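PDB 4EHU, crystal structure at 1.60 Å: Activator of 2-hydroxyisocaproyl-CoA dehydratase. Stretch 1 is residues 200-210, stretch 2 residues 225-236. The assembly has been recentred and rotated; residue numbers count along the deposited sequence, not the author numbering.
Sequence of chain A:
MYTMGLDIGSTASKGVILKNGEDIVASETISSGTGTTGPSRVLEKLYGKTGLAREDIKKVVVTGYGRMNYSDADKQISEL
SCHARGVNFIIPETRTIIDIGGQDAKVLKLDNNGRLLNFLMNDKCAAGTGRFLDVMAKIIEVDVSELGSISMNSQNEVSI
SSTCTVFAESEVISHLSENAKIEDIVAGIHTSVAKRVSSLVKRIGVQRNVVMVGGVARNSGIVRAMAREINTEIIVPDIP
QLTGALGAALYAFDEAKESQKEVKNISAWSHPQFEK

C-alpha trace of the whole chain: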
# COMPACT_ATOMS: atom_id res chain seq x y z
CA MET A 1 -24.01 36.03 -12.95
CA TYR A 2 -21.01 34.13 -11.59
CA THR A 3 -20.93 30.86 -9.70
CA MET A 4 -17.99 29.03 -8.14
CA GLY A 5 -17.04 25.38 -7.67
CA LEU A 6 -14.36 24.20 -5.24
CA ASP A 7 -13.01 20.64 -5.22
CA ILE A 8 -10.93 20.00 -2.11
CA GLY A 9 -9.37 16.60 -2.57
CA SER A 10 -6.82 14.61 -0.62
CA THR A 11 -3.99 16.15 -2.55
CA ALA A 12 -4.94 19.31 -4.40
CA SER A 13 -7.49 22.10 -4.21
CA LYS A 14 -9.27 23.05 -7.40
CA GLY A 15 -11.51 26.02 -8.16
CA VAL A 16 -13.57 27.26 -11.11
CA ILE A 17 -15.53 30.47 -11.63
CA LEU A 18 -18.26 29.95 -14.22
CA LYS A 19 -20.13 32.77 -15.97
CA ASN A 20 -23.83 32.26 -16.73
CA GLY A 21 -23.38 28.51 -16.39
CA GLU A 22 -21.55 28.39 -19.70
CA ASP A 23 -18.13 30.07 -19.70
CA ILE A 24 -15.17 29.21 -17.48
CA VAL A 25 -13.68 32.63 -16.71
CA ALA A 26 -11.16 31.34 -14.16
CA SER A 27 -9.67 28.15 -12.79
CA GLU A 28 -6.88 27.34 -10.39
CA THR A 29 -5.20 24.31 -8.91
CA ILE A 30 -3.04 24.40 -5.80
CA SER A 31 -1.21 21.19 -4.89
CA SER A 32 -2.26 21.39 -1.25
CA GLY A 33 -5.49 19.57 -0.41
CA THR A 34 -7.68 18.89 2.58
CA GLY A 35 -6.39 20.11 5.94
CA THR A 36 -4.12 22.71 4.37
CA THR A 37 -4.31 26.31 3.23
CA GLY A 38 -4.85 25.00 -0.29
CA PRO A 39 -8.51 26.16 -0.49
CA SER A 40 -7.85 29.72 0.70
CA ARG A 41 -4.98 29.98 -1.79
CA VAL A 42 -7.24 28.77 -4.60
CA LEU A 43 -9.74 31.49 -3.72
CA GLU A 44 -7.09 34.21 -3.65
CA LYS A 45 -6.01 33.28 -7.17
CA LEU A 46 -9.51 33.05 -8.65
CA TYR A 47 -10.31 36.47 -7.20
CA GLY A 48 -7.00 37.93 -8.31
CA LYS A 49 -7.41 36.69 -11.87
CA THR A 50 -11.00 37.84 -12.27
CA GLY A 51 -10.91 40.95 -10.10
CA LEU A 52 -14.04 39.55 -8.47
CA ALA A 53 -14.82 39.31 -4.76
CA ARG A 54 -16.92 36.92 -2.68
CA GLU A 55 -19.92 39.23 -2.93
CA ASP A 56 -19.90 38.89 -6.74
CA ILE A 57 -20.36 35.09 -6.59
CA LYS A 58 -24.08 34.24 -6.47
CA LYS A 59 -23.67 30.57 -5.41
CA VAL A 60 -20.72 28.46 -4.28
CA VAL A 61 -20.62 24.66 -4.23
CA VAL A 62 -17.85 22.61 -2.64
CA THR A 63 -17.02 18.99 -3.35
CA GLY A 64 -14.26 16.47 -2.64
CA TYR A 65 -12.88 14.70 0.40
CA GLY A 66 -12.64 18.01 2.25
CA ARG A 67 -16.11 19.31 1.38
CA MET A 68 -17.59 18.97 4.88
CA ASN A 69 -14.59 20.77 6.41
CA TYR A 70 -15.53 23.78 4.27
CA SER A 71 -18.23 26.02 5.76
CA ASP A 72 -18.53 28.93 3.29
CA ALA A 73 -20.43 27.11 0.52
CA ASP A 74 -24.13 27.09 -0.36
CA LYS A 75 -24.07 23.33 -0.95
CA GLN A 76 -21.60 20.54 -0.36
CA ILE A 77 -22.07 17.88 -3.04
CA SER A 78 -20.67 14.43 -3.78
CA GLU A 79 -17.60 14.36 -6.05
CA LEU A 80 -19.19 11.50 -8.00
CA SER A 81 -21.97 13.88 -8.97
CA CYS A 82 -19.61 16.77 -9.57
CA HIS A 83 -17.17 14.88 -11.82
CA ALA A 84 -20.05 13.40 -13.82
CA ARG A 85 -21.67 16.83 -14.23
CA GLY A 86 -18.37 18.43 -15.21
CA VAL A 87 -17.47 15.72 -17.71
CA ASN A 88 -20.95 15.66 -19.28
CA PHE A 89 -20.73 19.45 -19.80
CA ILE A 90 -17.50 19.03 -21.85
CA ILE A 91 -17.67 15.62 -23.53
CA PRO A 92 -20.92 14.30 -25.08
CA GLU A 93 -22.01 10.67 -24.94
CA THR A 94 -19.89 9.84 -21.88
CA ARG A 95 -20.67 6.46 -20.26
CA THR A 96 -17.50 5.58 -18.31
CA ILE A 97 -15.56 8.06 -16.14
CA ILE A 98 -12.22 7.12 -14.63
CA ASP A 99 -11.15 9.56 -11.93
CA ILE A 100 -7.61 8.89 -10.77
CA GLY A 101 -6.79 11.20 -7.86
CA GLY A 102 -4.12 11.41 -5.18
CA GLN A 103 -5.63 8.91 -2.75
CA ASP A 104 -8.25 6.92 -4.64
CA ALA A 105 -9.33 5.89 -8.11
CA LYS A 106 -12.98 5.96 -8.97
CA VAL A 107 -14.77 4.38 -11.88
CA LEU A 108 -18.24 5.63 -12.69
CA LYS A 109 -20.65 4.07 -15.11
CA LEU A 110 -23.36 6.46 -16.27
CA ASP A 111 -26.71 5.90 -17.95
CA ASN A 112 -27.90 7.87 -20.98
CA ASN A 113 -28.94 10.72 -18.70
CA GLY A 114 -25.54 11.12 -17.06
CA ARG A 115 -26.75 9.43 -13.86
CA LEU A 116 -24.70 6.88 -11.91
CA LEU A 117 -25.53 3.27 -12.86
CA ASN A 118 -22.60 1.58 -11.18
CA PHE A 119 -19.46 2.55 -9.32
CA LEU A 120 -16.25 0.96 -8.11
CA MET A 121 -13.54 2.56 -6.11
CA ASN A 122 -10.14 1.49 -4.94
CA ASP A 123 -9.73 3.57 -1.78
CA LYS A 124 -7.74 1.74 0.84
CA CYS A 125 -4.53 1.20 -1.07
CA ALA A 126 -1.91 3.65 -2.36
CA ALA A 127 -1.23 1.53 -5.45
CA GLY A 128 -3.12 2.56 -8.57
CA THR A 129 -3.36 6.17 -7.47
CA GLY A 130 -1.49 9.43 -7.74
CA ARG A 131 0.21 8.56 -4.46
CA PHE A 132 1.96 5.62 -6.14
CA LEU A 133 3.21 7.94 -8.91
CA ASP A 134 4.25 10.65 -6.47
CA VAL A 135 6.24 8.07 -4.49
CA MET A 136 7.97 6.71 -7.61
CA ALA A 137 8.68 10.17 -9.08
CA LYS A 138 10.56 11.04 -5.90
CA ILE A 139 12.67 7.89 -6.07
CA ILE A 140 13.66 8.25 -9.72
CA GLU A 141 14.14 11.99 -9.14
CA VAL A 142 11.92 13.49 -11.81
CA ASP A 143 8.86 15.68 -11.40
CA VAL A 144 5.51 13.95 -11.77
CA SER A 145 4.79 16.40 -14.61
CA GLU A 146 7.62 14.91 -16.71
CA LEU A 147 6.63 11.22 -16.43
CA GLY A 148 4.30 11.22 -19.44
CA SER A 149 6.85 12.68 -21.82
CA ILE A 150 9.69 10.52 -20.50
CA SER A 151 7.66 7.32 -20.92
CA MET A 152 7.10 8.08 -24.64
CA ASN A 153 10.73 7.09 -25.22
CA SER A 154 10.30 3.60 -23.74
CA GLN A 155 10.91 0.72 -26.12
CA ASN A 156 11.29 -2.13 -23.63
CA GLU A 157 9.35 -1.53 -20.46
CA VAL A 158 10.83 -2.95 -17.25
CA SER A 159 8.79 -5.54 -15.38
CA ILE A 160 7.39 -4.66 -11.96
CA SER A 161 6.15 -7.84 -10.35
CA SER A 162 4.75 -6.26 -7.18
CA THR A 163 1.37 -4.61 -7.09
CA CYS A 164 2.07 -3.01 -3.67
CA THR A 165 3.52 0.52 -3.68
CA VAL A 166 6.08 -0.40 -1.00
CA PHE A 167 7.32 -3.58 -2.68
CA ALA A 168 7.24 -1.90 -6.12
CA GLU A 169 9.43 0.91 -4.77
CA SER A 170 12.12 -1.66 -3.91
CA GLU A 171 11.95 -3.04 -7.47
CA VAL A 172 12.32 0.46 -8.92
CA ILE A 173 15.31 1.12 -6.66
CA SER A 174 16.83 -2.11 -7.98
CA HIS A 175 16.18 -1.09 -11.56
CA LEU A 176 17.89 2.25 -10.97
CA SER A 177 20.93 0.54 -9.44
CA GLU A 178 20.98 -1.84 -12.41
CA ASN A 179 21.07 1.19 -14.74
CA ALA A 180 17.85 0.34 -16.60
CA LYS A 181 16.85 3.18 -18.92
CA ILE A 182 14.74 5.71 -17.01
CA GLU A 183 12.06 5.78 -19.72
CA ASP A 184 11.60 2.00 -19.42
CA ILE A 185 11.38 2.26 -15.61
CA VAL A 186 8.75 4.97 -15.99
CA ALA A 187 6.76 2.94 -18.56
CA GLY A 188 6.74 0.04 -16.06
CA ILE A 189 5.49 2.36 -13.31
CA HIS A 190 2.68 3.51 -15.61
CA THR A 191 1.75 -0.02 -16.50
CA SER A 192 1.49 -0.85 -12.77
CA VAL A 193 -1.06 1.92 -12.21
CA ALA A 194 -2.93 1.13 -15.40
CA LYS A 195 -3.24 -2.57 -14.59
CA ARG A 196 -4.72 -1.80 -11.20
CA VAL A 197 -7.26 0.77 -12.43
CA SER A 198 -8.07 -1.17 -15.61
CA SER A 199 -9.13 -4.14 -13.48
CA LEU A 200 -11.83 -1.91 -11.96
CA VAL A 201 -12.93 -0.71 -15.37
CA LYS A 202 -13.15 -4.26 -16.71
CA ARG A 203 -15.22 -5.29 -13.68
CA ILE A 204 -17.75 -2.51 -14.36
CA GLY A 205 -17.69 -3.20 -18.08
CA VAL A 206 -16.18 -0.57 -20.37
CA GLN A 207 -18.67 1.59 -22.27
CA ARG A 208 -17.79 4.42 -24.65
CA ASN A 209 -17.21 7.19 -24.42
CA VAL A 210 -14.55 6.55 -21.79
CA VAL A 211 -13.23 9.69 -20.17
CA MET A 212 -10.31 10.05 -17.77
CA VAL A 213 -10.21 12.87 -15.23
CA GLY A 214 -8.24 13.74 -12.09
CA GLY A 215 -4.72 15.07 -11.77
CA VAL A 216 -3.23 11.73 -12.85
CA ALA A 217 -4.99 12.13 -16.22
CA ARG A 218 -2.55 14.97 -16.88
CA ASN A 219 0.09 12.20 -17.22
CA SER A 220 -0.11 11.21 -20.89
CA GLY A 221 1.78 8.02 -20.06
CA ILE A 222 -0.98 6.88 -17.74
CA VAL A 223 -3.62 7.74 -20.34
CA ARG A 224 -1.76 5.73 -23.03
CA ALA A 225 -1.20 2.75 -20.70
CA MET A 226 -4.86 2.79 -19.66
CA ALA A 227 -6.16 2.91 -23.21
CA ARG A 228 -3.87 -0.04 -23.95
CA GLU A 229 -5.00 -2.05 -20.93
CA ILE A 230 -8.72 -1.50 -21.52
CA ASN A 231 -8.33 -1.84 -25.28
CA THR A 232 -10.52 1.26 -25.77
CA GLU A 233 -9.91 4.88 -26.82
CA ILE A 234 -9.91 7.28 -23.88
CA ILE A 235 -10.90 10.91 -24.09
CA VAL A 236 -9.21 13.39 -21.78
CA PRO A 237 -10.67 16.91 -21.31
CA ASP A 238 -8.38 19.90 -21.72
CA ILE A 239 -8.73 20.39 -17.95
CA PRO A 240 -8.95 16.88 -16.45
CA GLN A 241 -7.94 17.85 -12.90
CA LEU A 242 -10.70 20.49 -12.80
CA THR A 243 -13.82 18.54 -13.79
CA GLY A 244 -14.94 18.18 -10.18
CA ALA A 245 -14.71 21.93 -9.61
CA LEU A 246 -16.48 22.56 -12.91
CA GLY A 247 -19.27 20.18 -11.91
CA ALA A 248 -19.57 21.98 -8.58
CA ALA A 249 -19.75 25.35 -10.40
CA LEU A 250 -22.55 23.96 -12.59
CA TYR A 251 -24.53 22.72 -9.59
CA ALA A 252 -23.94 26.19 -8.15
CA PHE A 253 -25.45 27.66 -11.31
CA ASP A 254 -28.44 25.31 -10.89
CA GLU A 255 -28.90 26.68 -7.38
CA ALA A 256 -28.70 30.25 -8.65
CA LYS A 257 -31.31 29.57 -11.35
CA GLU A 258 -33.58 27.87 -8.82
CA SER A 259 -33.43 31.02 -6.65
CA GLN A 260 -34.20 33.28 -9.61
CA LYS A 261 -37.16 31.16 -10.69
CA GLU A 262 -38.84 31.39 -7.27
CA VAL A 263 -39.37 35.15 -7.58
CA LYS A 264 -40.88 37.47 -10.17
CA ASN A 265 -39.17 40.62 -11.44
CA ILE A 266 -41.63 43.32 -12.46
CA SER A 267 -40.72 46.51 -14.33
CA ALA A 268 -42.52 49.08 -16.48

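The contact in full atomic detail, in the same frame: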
# COMPACT_ATOMS: atom_id res chain seq x y z
N LEU A 200 -10.55 -2.46 -12.41
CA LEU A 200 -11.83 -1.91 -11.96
C LEU A 200 -12.73 -1.62 -13.15
O LEU A 200 -13.92 -1.95 -13.15
CB LEU A 200 -11.65 -0.59 -11.19
CG LEU A 200 -10.80 -0.59 -9.95
CD1 LEU A 200 -10.87 0.80 -9.35
CD2 LEU A 200 -11.30 -1.65 -8.96
N VAL A 201 -12.16 -1.00 -14.19
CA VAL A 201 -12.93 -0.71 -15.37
C VAL A 201 -13.51 -1.97 -16.00
O VAL A 201 -14.67 -2.00 -16.40
CB VAL A 201 -12.04 0.00 -16.43
CG1 VAL A 201 -12.80 0.21 -17.72
CG2 VAL A 201 -11.54 1.32 -15.88
N LYS A 202 -12.69 -3.01 -16.12
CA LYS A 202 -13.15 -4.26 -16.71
C LYS A 202 -14.26 -4.91 -15.87
O LYS A 202 -15.20 -5.49 -16.41
CB LYS A 202 -11.96 -5.20 -16.90
CG LYS A 202 -10.98 -4.65 -17.96
CD LYS A 202 -9.74 -5.55 -18.13
CE LYS A 202 -8.80 -5.00 -19.20
NZ LYS A 202 -7.57 -5.82 -19.42
N ARG A 203 -14.16 -4.78 -14.56
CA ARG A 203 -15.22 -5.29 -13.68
C ARG A 203 -16.56 -4.59 -13.93
O ARG A 203 -17.61 -5.24 -13.96
CB ARG A 203 -14.77 -5.18 -12.22
CG ARG A 203 -13.75 -6.24 -11.79
CD ARG A 203 -13.11 -5.90 -10.44
NE ARG A 203 -14.08 -5.88 -9.35
CZ ARG A 203 -13.87 -5.34 -8.15
NH1 ARG A 203 -14.82 -5.36 -7.22
NH2 ARG A 203 -12.71 -4.76 -7.88
N ILE A 204 -16.53 -3.28 -14.12
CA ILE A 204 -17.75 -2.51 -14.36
C ILE A 204 -18.25 -2.69 -15.78
O ILE A 204 -19.43 -2.47 -16.07
CB ILE A 204 -17.52 -1.02 -14.09
CG1 ILE A 204 -17.64 -0.75 -12.59
CG2 ILE A 204 -18.56 -0.18 -14.81
CD1 ILE A 204 -17.41 0.69 -12.21
N GLY A 205 -17.34 -3.07 -16.68
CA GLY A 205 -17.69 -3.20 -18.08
C GLY A 205 -17.49 -1.88 -18.81
O GLY A 205 -18.22 -0.92 -18.59
N VAL A 206 -16.49 -1.83 -19.69
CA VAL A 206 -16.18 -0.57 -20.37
C VAL A 206 -17.32 -0.18 -21.31
O VAL A 206 -17.89 -1.02 -22.01
CB VAL A 206 -14.84 -0.64 -21.13
CG1 VAL A 206 -14.94 -1.57 -22.31
CG2 VAL A 206 -14.39 0.75 -21.56
N GLN A 207 -17.70 1.10 -21.30
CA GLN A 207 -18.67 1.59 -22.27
C GLN A 207 -18.24 2.96 -22.76
O GLN A 207 -17.98 3.85 -21.97
CB GLN A 207 -20.07 1.66 -21.66
CG GLN A 207 -21.16 1.78 -22.70
CD GLN A 207 -22.54 1.65 -22.11
OE1 GLN A 207 -22.70 1.54 -20.90
NE2 GLN A 207 -23.55 1.65 -22.97
N ARG A 208 -18.16 3.13 -24.08
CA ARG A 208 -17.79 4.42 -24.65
C ARG A 208 -18.92 5.44 -24.51
O ARG A 208 -20.09 5.07 -24.51
CB ARG A 208 -17.43 4.25 -26.13
CG ARG A 208 -16.36 3.22 -26.36
CD ARG A 208 -15.99 3.13 -27.83
NE ARG A 208 -15.19 4.28 -28.26
CZ ARG A 208 -14.73 4.45 -29.50
NH1 ARG A 208 -15.00 3.55 -30.43
NH2 ARG A 208 -14.00 5.51 -29.80
N ASN A 209 -18.59 6.72 -24.40
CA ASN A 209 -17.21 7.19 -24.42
C ASN A 209 -16.59 7.03 -23.05
O ASN A 209 -17.27 7.21 -22.03
CB ASN A 209 -17.15 8.67 -24.80
CG ASN A 209 -17.44 8.91 -26.27
OD1 ASN A 209 -17.01 8.14 -27.12
ND2 ASN A 209 -18.16 9.98 -26.57
N VAL A 210 -15.30 6.70 -23.03
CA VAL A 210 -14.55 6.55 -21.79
C VAL A 210 -13.75 7.81 -21.60
O VAL A 210 -13.00 8.23 -22.50
CB VAL A 210 -13.59 5.34 -21.87
CG1 VAL A 210 -12.80 5.20 -20.58
CG2 VAL A 210 -14.38 4.08 -22.18
N ALA A 225 -1.23 4.09 -21.29
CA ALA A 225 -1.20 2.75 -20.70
C ALA A 225 -2.62 2.27 -20.41
O ALA A 225 -2.94 1.09 -20.61
CB ALA A 225 -0.36 2.75 -19.44
N MET A 226 -3.47 3.17 -19.90
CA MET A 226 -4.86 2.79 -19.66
C MET A 226 -5.58 2.40 -20.92
O MET A 226 -6.29 1.40 -20.94
CB MET A 226 -5.63 3.93 -18.98
CG MET A 226 -5.31 3.99 -17.52
SD MET A 226 -6.05 2.63 -16.54
CE MET A 226 -7.78 2.81 -16.83
N ALA A 227 -5.43 3.19 -21.99
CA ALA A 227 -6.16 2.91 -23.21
C ALA A 227 -5.70 1.55 -23.74
O ALA A 227 -6.49 0.78 -24.28
CB ALA A 227 -5.91 4.00 -24.24
N ARG A 228 -4.41 1.25 -23.56
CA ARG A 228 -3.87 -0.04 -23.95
C ARG A 228 -4.52 -1.17 -23.13
O ARG A 228 -5.01 -2.16 -23.68
CB ARG A 228 -2.35 -0.05 -23.77
CG ARG A 228 -1.67 -1.38 -24.15
CD ARG A 228 -0.22 -1.41 -23.69
NE ARG A 228 -0.17 -1.51 -22.22
CZ ARG A 228 0.61 -0.78 -21.42
NH1 ARG A 228 1.43 0.12 -21.93
NH2 ARG A 228 0.54 -0.95 -20.10
N GLU A 229 -4.54 -0.99 -21.81
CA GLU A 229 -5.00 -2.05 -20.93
C GLU A 229 -6.48 -2.32 -21.09
O GLU A 229 -6.91 -3.47 -20.99
CB GLU A 229 -4.66 -1.75 -19.47
CG GLU A 229 -3.18 -1.76 -19.16
CD GLU A 229 -2.52 -3.12 -19.39
OE1 GLU A 229 -3.19 -4.17 -19.17
OE2 GLU A 229 -1.33 -3.14 -19.79
N ILE A 230 -7.28 -1.27 -21.33
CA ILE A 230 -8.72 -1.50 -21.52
C ILE A 230 -9.09 -1.69 -22.97
O ILE A 230 -10.26 -1.92 -23.29
CB ILE A 230 -9.59 -0.40 -20.87
CG1 ILE A 230 -9.48 0.91 -21.66
CG2 ILE A 230 -9.19 -0.23 -19.41
CD1 ILE A 230 -10.45 2.03 -21.10
N ASN A 231 -8.10 -1.61 -23.85
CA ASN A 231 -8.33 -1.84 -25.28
C ASN A 231 -9.45 -0.94 -25.83
O ASN A 231 -10.27 -1.37 -26.64
CB ASN A 231 -8.68 -3.31 -25.53
CG ASN A 231 -8.62 -3.70 -27.01
OD1 ASN A 231 -7.85 -3.13 -27.78
ND2 ASN A 231 -9.43 -4.68 -27.40
N THR A 232 -9.48 0.31 -25.37
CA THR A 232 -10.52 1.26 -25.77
C THR A 232 -9.89 2.65 -25.83
O THR A 232 -9.00 2.95 -25.02
CB THR A 232 -11.65 1.28 -24.72
OG1 THR A 232 -12.12 -0.06 -24.50
CG2 THR A 232 -12.80 2.15 -25.15
N GLU A 233 -10.33 3.47 -26.78
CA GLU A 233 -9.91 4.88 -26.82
C GLU A 233 -10.39 5.58 -25.56
O GLU A 233 -11.48 5.31 -25.06
CB GLU A 233 -10.50 5.60 -28.03
CG GLU A 233 -9.97 5.11 -29.36
CD GLU A 233 -10.03 6.17 -30.45
OE1 GLU A 233 -10.70 7.20 -30.23
OE2 GLU A 233 -9.40 5.97 -31.51
N ILE A 234 -9.55 6.47 -25.03
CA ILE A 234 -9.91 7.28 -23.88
C ILE A 234 -9.82 8.74 -24.23
O ILE A 234 -8.84 9.20 -24.83
CB ILE A 234 -8.96 6.99 -22.70
CG1 ILE A 234 -9.13 5.54 -22.27
CG2 ILE A 234 -9.28 7.93 -21.52
CD1 ILE A 234 -8.24 5.15 -21.09
N ILE A 235 -10.86 9.49 -23.86
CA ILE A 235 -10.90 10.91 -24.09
C ILE A 235 -10.47 11.60 -22.81
O ILE A 235 -10.88 11.19 -21.72
CB ILE A 235 -12.32 11.38 -24.47
CG1 ILE A 235 -12.76 10.71 -25.78
CG2 ILE A 235 -12.37 12.90 -24.59
CD1 ILE A 235 -14.24 10.92 -26.10
N VAL A 236 -9.62 12.60 -22.93
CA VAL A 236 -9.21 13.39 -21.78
C VAL A 236 -9.59 14.86 -22.05
O VAL A 236 -9.24 15.41 -23.09
CB VAL A 236 -7.68 13.29 -21.53
CG1 VAL A 236 -7.30 14.07 -20.27
CG2 VAL A 236 -7.25 11.83 -21.38
O HOH W 1 -5.42 -4.69 -17.82
O HOH W 2 -14.07 6.07 -25.50

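Two helix-loop-strand segments of one chain pack side by side and bury 564 Å² between them, counting both sides. The helices, 200-204 and the one beginning before Ala225, run with their N-to-C directions 41° apart and their axes no closer than 11.1 Å, so side chains bridge the gap. Ala225 lies too far back to take part. Met226 is the first residue to reach across: its CA-to-CB bond points sideways, but three successive m rotamers bring CE to 4.2 Å from Val201 CG2. Ala227 and Arg228 make no contact with stretch 1; Arg228 instead forms a salt bridge to its neighbour, NH2 to Glu229 OE2 at 2.9 Å. Glu229 meets Lys202, whose side chain is fully extended beyond its m chi1. Lys202 NZ gives a weak hydrogen bond to Glu229 O (2.9 Å), a carbonyl in the last turn of the helix, and water 1 links the same amine to the carboxylate, 2.9 Å from Lys202 NZ and 2.7 Å from Glu229 OE1. Ile230 points toward stretch 1 and ties its parts together: CG2 lies 4.0 Å from Val201 CG1, while CD1 lies 4.2 Å from Val206 CG2 and 4.0 Å from Val210 CG1. One isoleucine thus touches the helix, the loop and the strand residue. Asn231, with positive phi, closes the helix in a Schellman motif and turns the chain. Thr232 then points back toward stretch 1. Its OG1 donates to Ile230 O (2.9 Å), and this leaves its methyl, CG2, against aliphatic carbon, 3.9 Å from Arg208 CG and 3.9 Å from Val210 CG2. Glu233 forms a long salt bridge, OE1 to Arg208 NH2 at 3.7 Å, between two exposed side chains. Its carbonyl is served by water 2, which donates to Glu233 O (2.7 Å) and accepts from Val210 N (2.8 Å), so the water joins the two backbones where they do not bond directly. Ile234 pairs with Val210 in a loose parallel bridge, CA to CA 5.1 Å; their side chains share a face of the sheet, CG1 to CG1 4.1 Å, and Ile234 CA makes a CA-H...O contact with Val210 O at 3.5 Å. The firm link is the next residue's: Ile235 N donates to Val210 O at 2.8 Å, almost straight at 176°. Ile235 CD1 also packs 3.8 Å from CG of Asn209, the residue that follows a cis peptide bond. Val236 points away, and the contact ends.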